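Local coordinates for protein serine acetyltransferase (Bacteroides vulgatus ATCC 8482, PDB 3F1X) that probably transfers an acetyl group to serine, a step of amino-acid biosynthesis, as an acyltransferase built on a left-handed beta-helix, at residues I218-G232 with P252-I266. Sequence-based numbering, arbitrary orientation.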
loop_
_atom_site.group_PDB
_atom_site.type_symbol
_atom_site.label_atom_id
_atom_site.label_comp_id
_atom_site.label_asym_id
_atom_site.label_seq_id
_atom_site.Cartn_x
_atom_site.Cartn_y
_atom_site.Cartn_z
ATOM N N ILE A 218 -42.243 -0.955 4.431
ATOM C CA ILE A 218 -42.568 -2.206 3.763
ATOM C C ILE A 218 -42.781 -1.865 2.296
ATOM O O ILE A 218 -43.676 -1.094 1.950
ATOM C CB ILE A 218 -43.856 -2.865 4.330
ATOM C CG1 ILE A 218 -43.671 -3.202 5.810
ATOM C CG2 ILE A 218 -44.169 -4.149 3.564
ATOM C CD1 ILE A 218 -44.916 -3.800 6.469
ATOM N N ILE A 219 -41.938 -2.423 1.435
ATOM C CA ILE A 219 -42.045 -2.164 0.011
ATOM C C ILE A 219 -42.361 -3.446 -0.744
ATOM O O ILE A 219 -41.662 -4.453 -0.590
ATOM C CB ILE A 219 -40.746 -1.572 -0.538
ATOM C CG1 ILE A 219 -40.425 -0.267 0.187
ATOM C CG2 ILE A 219 -40.889 -1.310 -2.011
ATOM C CD1 ILE A 219 -39.111 0.348 -0.245
ATOM N N GLY A 220 -43.415 -3.394 -1.557
ATOM C CA GLY A 220 -43.841 -4.550 -2.329
ATOM C C GLY A 220 -42.941 -4.923 -3.493
ATOM O O GLY A 220 -41.769 -4.553 -3.537
ATOM N N ASN A 221 -43.495 -5.660 -4.448
ATOM C CA ASN A 221 -42.717 -6.092 -5.595
ATOM C C ASN A 221 -42.841 -5.131 -6.765
ATOM O O ASN A 221 -43.853 -4.441 -6.912
ATOM C CB ASN A 221 -43.157 -7.488 -6.042
ATOM C CG ASN A 221 -43.110 -8.502 -4.916
ATOM O OD1 ASN A 221 -42.124 -8.600 -4.187
ATOM N ND2 ASN A 221 -44.179 -9.271 -4.777
ATOM N N ASN A 222 -41.800 -5.095 -7.592
ATOM C CA ASN A 222 -41.778 -4.246 -8.771
ATOM C C ASN A 222 -41.992 -2.778 -8.422
ATOM O O ASN A 222 -42.738 -2.080 -9.099
ATOM C CB ASN A 222 -42.865 -4.700 -9.756
ATOM C CG ASN A 222 -42.693 -6.145 -10.195
ATOM O OD1 ASN A 222 -41.730 -6.494 -10.878
ATOM N ND2 ASN A 222 -43.631 -7.000 -9.794
ATOM N N VAL A 223 -41.344 -2.314 -7.362
ATOM C CA VAL A 223 -41.479 -0.917 -6.963
ATOM C C VAL A 223 -40.262 -0.137 -7.433
ATOM O O VAL A 223 -39.147 -0.656 -7.427
ATOM C CB VAL A 223 -41.616 -0.778 -5.426
ATOM C CG1 VAL A 223 -41.702 0.699 -5.030
ATOM C CG2 VAL A 223 -42.857 -1.521 -4.946
ATOM N N LYS A 224 -40.483 1.107 -7.854
ATOM C CA LYS A 224 -39.400 1.957 -8.336
ATOM C C LYS A 224 -39.419 3.299 -7.621
ATOM O O LYS A 224 -40.458 3.940 -7.519
ATOM C CB LYS A 224 -39.524 2.194 -9.849
ATOM C CG LYS A 224 -38.482 3.173 -10.394
ATOM C CD LYS A 224 -38.662 3.478 -11.881
ATOM C CE LYS A 224 -38.326 2.286 -12.757
ATOM N NZ LYS A 224 -38.249 2.686 -14.199
ATOM N N LEU A 225 -38.260 3.710 -7.127
ATOM C CA LEU A 225 -38.108 4.974 -6.420
ATOM C C LEU A 225 -37.061 5.805 -7.149
ATOM O O LEU A 225 -36.101 5.261 -7.690
ATOM C CB LEU A 225 -37.630 4.720 -4.986
ATOM C CG LEU A 225 -38.614 4.647 -3.813
ATOM C CD1 LEU A 225 -39.889 3.901 -4.174
ATOM C CD2 LEU A 225 -37.893 3.991 -2.645
ATOM N N TYR A 226 -37.251 7.120 -7.162
ATOM C CA TYR A 226 -36.310 8.025 -7.804
ATOM C C TYR A 226 -35.483 8.751 -6.746
ATOM O O TYR A 226 -35.731 8.609 -5.546
ATOM C CB TYR A 226 -37.066 9.037 -8.672
ATOM C CG TYR A 226 -37.447 8.486 -10.025
ATOM C CD1 TYR A 226 -36.707 8.807 -11.155
ATOM C CD2 TYR A 226 -38.534 7.625 -10.171
ATOM C CE1 TYR A 226 -37.034 8.285 -12.418
ATOM C CE2 TYR A 226 -38.872 7.093 -11.430
ATOM C CZ TYR A 226 -38.118 7.428 -12.544
ATOM O OH TYR A 226 -38.430 6.908 -13.779
ATOM N N GLN A 227 -34.500 9.522 -7.203
ATOM C CA GLN A 227 -33.626 10.286 -6.321
ATOM C C GLN A 227 -34.427 11.164 -5.357
ATOM O O GLN A 227 -35.502 11.666 -5.702
ATOM C CB GLN A 227 -32.697 11.187 -7.153
ATOM C CG GLN A 227 -33.440 12.164 -8.081
ATOM C CD GLN A 227 -33.765 11.575 -9.447
ATOM O OE1 GLN A 227 -33.767 10.362 -9.623
ATOM N NE2 GLN A 227 -34.052 12.441 -10.422
ATOM N N GLY A 228 -33.885 11.342 -4.153
ATOM C CA GLY A 228 -34.506 12.183 -3.143
ATOM C C GLY A 228 -35.793 11.703 -2.486
ATOM O O GLY A 228 -36.371 12.411 -1.663
ATOM N N VAL A 229 -36.256 10.511 -2.835
ATOM C CA VAL A 229 -37.485 10.007 -2.246
ATOM C C VAL A 229 -37.286 9.552 -0.807
ATOM O O VAL A 229 -36.348 8.807 -0.504
ATOM C CB VAL A 229 -38.052 8.842 -3.072
ATOM C CG1 VAL A 229 -39.175 8.155 -2.310
ATOM C CG2 VAL A 229 -38.562 9.371 -4.399
ATOM N N THR A 230 -38.167 10.014 0.077
ATOM C CA THR A 230 -38.111 9.647 1.492
ATOM C C THR A 230 -39.332 8.844 1.920
ATOM O O THR A 230 -40.462 9.225 1.631
ATOM C CB THR A 230 -38.053 10.898 2.417
ATOM O OG1 THR A 230 -36.769 11.518 2.315
ATOM C CG2 THR A 230 -38.295 10.501 3.878
ATOM N N LEU A 231 -39.093 7.731 2.607
ATOM C CA LEU A 231 -40.162 6.905 3.159
ATOM C C LEU A 231 -39.836 6.958 4.648
ATOM O O LEU A 231 -39.094 6.121 5.159
ATOM C CB LEU A 231 -40.088 5.463 2.642
ATOM C CG LEU A 231 -40.060 5.260 1.125
ATOM C CD1 LEU A 231 -40.167 3.773 0.798
ATOM C CD2 LEU A 231 -41.203 6.004 0.482
ATOM N N GLY A 232 -40.359 7.964 5.340
ATOM C CA GLY A 232 -40.043 8.102 6.749
ATOM C C GLY A 232 -41.213 8.355 7.669
ATOM O O GLY A 232 -42.297 7.811 7.470
ATOM N N PRO A 252 -44.157 4.104 6.020
ATOM C CA PRO A 252 -45.041 3.782 4.896
ATOM C C PRO A 252 -45.019 2.362 4.365
ATOM O O PRO A 252 -44.066 1.603 4.562
ATOM C CB PRO A 252 -44.609 4.775 3.811
ATOM C CG PRO A 252 -43.991 5.907 4.588
ATOM C CD PRO A 252 -43.211 5.164 5.638
ATOM N N ILE A 253 -46.098 2.031 3.671
ATOM C CA ILE A 253 -46.260 0.747 3.033
ATOM C C ILE A 253 -46.529 1.035 1.563
ATOM O O ILE A 253 -47.481 1.742 1.231
ATOM C CB ILE A 253 -47.471 -0.026 3.577
ATOM C CG1 ILE A 253 -47.309 -0.294 5.073
ATOM C CG2 ILE A 253 -47.632 -1.321 2.801
ATOM C CD1 ILE A 253 -48.484 -1.034 5.678
ATOM N N LEU A 254 -45.680 0.523 0.685
ATOM C CA LEU A 254 -45.884 0.706 -0.746
ATOM C C LEU A 254 -46.235 -0.653 -1.312
ATOM O O LEU A 254 -45.463 -1.602 -1.173
ATOM C CB LEU A 254 -44.613 1.234 -1.429
ATOM C CG LEU A 254 -44.374 2.746 -1.454
ATOM C CD1 LEU A 254 -44.290 3.271 -0.037
ATOM C CD2 LEU A 254 -43.086 3.053 -2.235
ATOM N N GLU A 255 -47.400 -0.754 -1.945
ATOM C CA GLU A 255 -47.825 -2.017 -2.538
ATOM C C GLU A 255 -47.104 -2.215 -3.875
ATOM O O GLU A 255 -46.309 -1.363 -4.292
ATOM C CB GLU A 255 -49.345 -2.031 -2.737
ATOM C CG GLU A 255 -50.125 -1.719 -1.463
ATOM C CD GLU A 255 -51.615 -2.030 -1.565
ATOM O OE1 GLU A 255 -52.211 -1.826 -2.643
ATOM O OE2 GLU A 255 -52.199 -2.464 -0.550
ATOM N N ASP A 256 -47.374 -3.336 -4.540
ATOM C CA ASP A 256 -46.730 -3.647 -5.815
ATOM C C ASP A 256 -46.927 -2.610 -6.920
ATOM O O ASP A 256 -47.898 -1.852 -6.920
ATOM C CB ASP A 256 -47.215 -5.002 -6.356
ATOM C CG ASP A 256 -46.957 -6.157 -5.393
ATOM O OD1 ASP A 256 -46.141 -6.008 -4.461
ATOM O OD2 ASP A 256 -47.573 -7.230 -5.579
ATOM N N ASP A 257 -45.980 -2.601 -7.857
ATOM C CA ASP A 257 -46.013 -1.735 -9.037
ATOM C C ASP A 257 -46.123 -0.235 -8.768
ATOM O O ASP A 257 -46.650 0.507 -9.590
ATOM C CB ASP A 257 -47.171 -2.174 -9.945
ATOM C CG ASP A 257 -47.032 -3.616 -10.427
ATOM O OD1 ASP A 257 -48.031 -4.174 -10.929
ATOM O OD2 ASP A 257 -45.930 -4.193 -10.315
ATOM N N VAL A 258 -45.629 0.211 -7.623
ATOM C CA VAL A 258 -45.689 1.623 -7.291
ATOM C C VAL A 258 -44.454 2.368 -7.796
ATOM O O VAL A 258 -43.363 1.803 -7.865
ATOM C CB VAL A 258 -45.819 1.814 -5.763
ATOM C CG1 VAL A 258 -45.540 3.250 -5.369
ATOM C CG2 VAL A 258 -47.221 1.411 -5.315
ATOM N N ILE A 259 -44.641 3.630 -8.170
ATOM C CA ILE A 259 -43.542 4.467 -8.629
ATOM C C ILE A 259 -43.623 5.779 -7.858
ATOM O O ILE A 259 -44.696 6.370 -7.750
ATOM C CB ILE A 259 -43.643 4.798 -10.140
ATOM C CG1 ILE A 259 -43.626 3.519 -10.976
ATOM C CG2 ILE A 259 -42.476 5.689 -10.551
ATOM C CD1 ILE A 259 -43.786 3.778 -12.470
ATOM N N VAL A 260 -42.497 6.220 -7.305
ATOM C CA VAL A 260 -42.446 7.480 -6.573
ATOM C C VAL A 260 -41.364 8.327 -7.232
ATOM O O VAL A 260 -40.184 7.961 -7.222
ATOM C CB VAL A 260 -42.068 7.281 -5.098
ATOM C CG1 VAL A 260 -42.231 8.594 -4.353
ATOM C CG2 VAL A 260 -42.934 6.186 -4.470
ATOM N N TYR A 261 -41.758 9.452 -7.813
ATOM C CA TYR A 261 -40.796 10.300 -8.487
ATOM C C TYR A 261 -39.971 11.189 -7.579
ATOM O O TYR A 261 -40.202 11.285 -6.377
ATOM C CB TYR A 261 -41.483 11.138 -9.559
ATOM C CG TYR A 261 -41.879 10.311 -10.747
ATOM C CD1 TYR A 261 -43.174 9.837 -10.888
ATOM C CD2 TYR A 261 -40.943 9.970 -11.717
ATOM C CE1 TYR A 261 -43.539 9.035 -11.979
ATOM C CE2 TYR A 261 -41.292 9.170 -12.808
ATOM C CZ TYR A 261 -42.597 8.708 -12.931
ATOM O OH TYR A 261 -42.967 7.943 -14.013
ATOM N N SER A 262 -39.009 11.849 -8.207
ATOM C CA SER A 262 -38.040 12.718 -7.566
ATOM C C SER A 262 -38.445 13.587 -6.377
ATOM O O SER A 262 -39.392 14.374 -6.448
ATOM C CB SER A 262 -37.396 13.601 -8.634
ATOM O OG SER A 262 -36.304 14.304 -8.081
ATOM N N ASN A 263 -37.687 13.425 -5.293
ATOM C CA ASN A 263 -37.840 14.177 -4.053
ATOM C C ASN A 263 -39.141 14.107 -3.254
ATOM O O ASN A 263 -39.299 14.854 -2.294
ATOM C CB ASN A 263 -37.485 15.655 -4.302
ATOM C CG ASN A 263 -35.990 15.865 -4.505
ATOM O OD1 ASN A 263 -35.191 15.223 -3.845
ATOM N ND2 ASN A 263 -35.615 16.769 -5.407
ATOM N N ALA A 264 -40.058 13.217 -3.619
ATOM C CA ALA A 264 -41.313 13.108 -2.880
ATOM C C ALA A 264 -41.086 12.549 -1.481
ATOM O O ALA A 264 -40.244 11.677 -1.280
ATOM C CB ALA A 264 -42.303 12.230 -3.633
ATOM N N THR A 265 -41.846 13.055 -0.518
ATOM C CA THR A 265 -41.731 12.605 0.863
ATOM C C THR A 265 -43.012 11.887 1.290
ATOM O O THR A 265 -44.095 12.451 1.216
ATOM C CB THR A 265 -41.505 13.792 1.836
ATOM O OG1 THR A 265 -40.392 14.584 1.400
ATOM C CG2 THR A 265 -41.236 13.275 3.251
ATOM N N ILE A 266 -42.886 10.638 1.721
ATOM C CA ILE A 266 -44.043 9.869 2.184
ATOM C C ILE A 266 -43.802 9.554 3.655
ATOM O O ILE A 266 -42.818 8.903 3.992
ATOM C CB ILE A 266 -44.186 8.546 1.405
ATOM C CG1 ILE A 266 -44.273 8.831 -0.097
ATOM C CG2 ILE A 266 -45.434 7.810 1.860
ATOM C CD1 ILE A 266 -44.189 7.589 -0.969
HETATM O O HOH W 1 -42.873 0.356 -10.380
HETATM O O HOH W 2 -37.956 13.490 0.557
#
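The rings of Tyr226 and Tyr261 form an offset stack, with centroids 4.8 Å apart and planes at 29°, where two successive coils of the left-handed parallel beta-helix lie one over the other. With CG of Tyr226 anti to its carbonyl carbon (chi1 -81°), the ring runs alongside that of Tyr261 and takes Tyr261 CD2 over one face, while Val260 O and Ile259 CG2 sit at its edge. A serine at Tyr226 would probably leave one side of the Tyr261 ring without its stacking mate and open a gap beside Ile259.

Parallel backbone pairing joins all three sides of the coil: Ile218 and Ile219 with Ile253 and Leu254, Lys224 and Leu225 with Ile259 and Val260, Thr230 and Leu231 with Thr265 and Ile266. The corners repeat too. Type II turns Tyr226-Val229 and Tyr261-Ala264 stack, joined by Asn263 N to Gln227 O at 2.8 Å. At another corner Asp256 OD1 accepts Asn221 N at 2.7 Å, met from above the carboxylate plane, and a water donates to both Asn222 O and Val258 O.

Inside the coil the packing is aliphatic. Leu254 CD2 touches Leu225 CD1 at 3.8 Å and Val223 CG1 at 3.9 Å, the side chains of Val223 and Leu254 crossing at about a right angle. Val260 reaches both Leu225 and Val229 on the adjoining coil, its CG2 toward Leu225 CD1 and its CG1 3.7 Å from Val229 CG1, and Leu231 CD2 meets Ile266 CD1 at 3.7 Å.

Outside, Thr230 OG1 hydrogen-bonds Ser262 OG of a neighbouring subunit, and Thr265 OG1 hydrogen-bonds Asn281 ND2 of the same neighbour, so this side faces the assembly's interface. Within the chain, strand 212-213 adjoins 230-232 on the preceding coil, and strands 271-272 and 277-278 carry the stack onward beyond 252-266.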